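Local coordinates for 3-carboxy-cis,cis-muconate cycloisomerase (Acinetobacter calcoaceticus, PDB 1Q5N), which belongs to the mostly helical fumarase/aspartase-type lyase superfamily and assembles from four chains, each built round long helices, at residues 141-146 with 350-355. Residues are numbered along the deposited sequence; the frame is centred on the assembly and turned at random.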
loop_
_atom_site.group_PDB
_atom_site.type_symbol
_atom_site.label_atom_id
_atom_site.label_comp_id
_atom_site.label_asym_id
_atom_site.label_seq_id
_atom_site.Cartn_x
_atom_site.Cartn_y
_atom_site.Cartn_z
ATOM N N LEU A 141 -17.788 11.161 -25.381
ATOM C CA LEU A 141 -17.811 11.042 -26.839
ATOM C C LEU A 141 -18.463 12.298 -27.451
ATOM O O LEU A 141 -17.976 12.847 -28.406
ATOM C CB LEU A 141 -18.602 9.820 -27.287
ATOM C CG LEU A 141 -18.091 8.399 -27.062
ATOM C CD1 LEU A 141 -19.285 7.445 -27.249
ATOM C CD2 LEU A 141 -16.953 8.062 -28.017
ATOM N N SER A 142 -19.559 12.753 -26.878
ATOM C CA SER A 142 -20.256 13.915 -27.394
ATOM C C SER A 142 -19.402 15.210 -27.331
ATOM O O SER A 142 -19.368 15.986 -28.288
ATOM C CB SER A 142 -21.562 14.058 -26.624
ATOM O OG SER A 142 -21.997 15.395 -26.659
ATOM N N GLN A 143 -18.687 15.418 -26.219
ATOM C CA GLN A 143 -17.834 16.588 -26.053
ATOM C C GLN A 143 -16.632 16.460 -26.949
ATOM O O GLN A 143 -16.134 17.446 -27.461
ATOM C CB GLN A 143 -17.389 16.699 -24.591
ATOM C CG GLN A 143 -18.574 16.905 -23.686
ATOM C CD GLN A 143 -18.979 18.368 -23.584
ATOM O OE1 GLN A 143 -19.114 19.074 -24.600
ATOM N NE2 GLN A 143 -19.173 18.836 -22.345
ATOM N N ALA A 144 -16.156 15.244 -27.155
ATOM C CA ALA A 144 -14.992 15.073 -28.015
ATOM C C ALA A 144 -15.287 15.587 -29.414
ATOM O O ALA A 144 -14.420 16.170 -30.086
ATOM C CB ALA A 144 -14.578 13.597 -28.087
ATOM N N GLN A 145 -16.511 15.321 -29.859
ATOM C CA GLN A 145 -17.015 15.719 -31.177
ATOM C C GLN A 145 -17.179 17.252 -31.231
ATOM O O GLN A 145 -16.750 17.890 -32.171
ATOM C CB GLN A 145 -18.370 15.013 -31.393
ATOM C CG GLN A 145 -19.067 15.156 -32.733
ATOM C CD GLN A 145 -20.071 13.982 -32.951
ATOM O OE1 GLN A 145 -21.023 13.776 -32.156
ATOM N NE2 GLN A 145 -19.838 13.198 -34.013
ATOM N N THR A 146 -17.800 17.824 -30.208
ATOM C CA THR A 146 -17.998 19.252 -30.146
ATOM C C THR A 146 -16.683 20.058 -30.234
ATOM O O THR A 146 -16.643 21.134 -30.854
ATOM C CB THR A 146 -18.709 19.627 -28.846
ATOM O OG1 THR A 146 -19.950 18.946 -28.765
ATOM C CG2 THR A 146 -19.012 21.077 -28.800
ATOM N N LYS A 350 -20.156 17.023 -18.088
ATOM C CA LYS A 350 -21.370 17.623 -18.600
ATOM C C LYS A 350 -21.395 19.140 -18.593
ATOM O O LYS A 350 -21.853 19.728 -19.561
ATOM C CB LYS A 350 -22.588 17.145 -17.826
ATOM C CG LYS A 350 -23.055 15.752 -18.220
ATOM C CD LYS A 350 -24.301 15.357 -17.428
ATOM C CE LYS A 350 -24.871 14.082 -17.993
ATOM N NZ LYS A 350 -26.050 13.640 -17.191
ATOM N N GLY A 351 -20.913 19.765 -17.521
ATOM C CA GLY A 351 -20.984 21.218 -17.450
ATOM C C GLY A 351 -19.676 21.967 -17.580
ATOM O O GLY A 351 -19.548 23.116 -17.172
ATOM N N MET A 352 -18.699 21.261 -18.117
ATOM C CA MET A 352 -17.355 21.745 -18.373
ATOM C C MET A 352 -17.384 23.082 -19.159
ATOM O O MET A 352 -18.013 23.176 -20.209
ATOM C CB MET A 352 -16.685 20.693 -19.224
ATOM C CG MET A 352 -15.243 20.885 -19.490
ATOM S SD MET A 352 -14.707 19.764 -20.835
ATOM C CE MET A 352 -15.678 18.281 -20.526
ATOM N N GLU A 353 -16.669 24.086 -18.670
ATOM C CA GLU A 353 -16.588 25.396 -19.313
ATOM C C GLU A 353 -15.242 25.514 -20.082
ATOM O O GLU A 353 -14.170 25.495 -19.480
ATOM C CB GLU A 353 -16.634 26.431 -18.222
ATOM C CG GLU A 353 -17.585 27.519 -18.347
ATOM C CD GLU A 353 -17.513 28.384 -17.075
ATOM O OE1 GLU A 353 -18.173 27.986 -16.057
ATOM O OE2 GLU A 353 -16.769 29.423 -17.095
ATOM N N VAL A 354 -15.285 25.643 -21.400
ATOM C CA VAL A 354 -14.058 25.732 -22.186
ATOM C C VAL A 354 -13.772 27.200 -22.499
ATOM O O VAL A 354 -14.661 27.908 -22.935
ATOM C CB VAL A 354 -14.218 24.933 -23.496
ATOM C CG1 VAL A 354 -12.962 25.060 -24.393
ATOM C CG2 VAL A 354 -14.505 23.459 -23.155
ATOM N N ASN A 355 -12.556 27.681 -22.241
ATOM C CA ASN A 355 -12.226 29.093 -22.532
ATOM C C ASN A 355 -11.225 29.114 -23.701
ATOM O O ASN A 355 -10.024 29.035 -23.512
ATOM C CB ASN A 355 -11.633 29.775 -21.306
ATOM C CG ASN A 355 -11.443 31.281 -21.513
ATOM O OD1 ASN A 355 -11.022 31.727 -22.584
ATOM N ND2 ASN A 355 -11.743 32.067 -20.482
#
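At the surface of the long-helix bundle, near the end of helix 110-146, Q143 reaches across to the C-terminal end of helix 323-351 and the turn that leads into strand 353-354. The two backbones stay well apart, 8.3 Å between the CA atoms of Q143 and K350, and the gap is spanned by the Q143 side chain, met by M352 and by the K350 carbonyl. Q143 sets out toward the other segment with CG anti to its own carbonyl carbon (chi1 -63°); a bend at chi2 (-85°) then swings the amide round, and NE2 donates a hydrogen bond to the carbonyl oxygen of L349, near the C-terminal end of helix 323-351. The next carbonyl along, K350 O, lies 4.0 Å from Q143 NE2, too far to share the bond. From the turn, M352 runs antiparallel to Q143, its chain extended as far as SD and bent at chi3 (-36°), and sets its terminal methyl beside the amide, M352 CE to Q143 NE2 4.0 Å. L170 of helix 166-191 packs against Q143, while V269 of the partner strand 269-270 touches M352. Only 110 Å² is buried between the segments, with no hydrogen bond directly between them; their own contact is therefore loose packing, and the directional bond is the one from Q143 NE2 to L349 O, just before segment 350-355, a polar tie between the two helices.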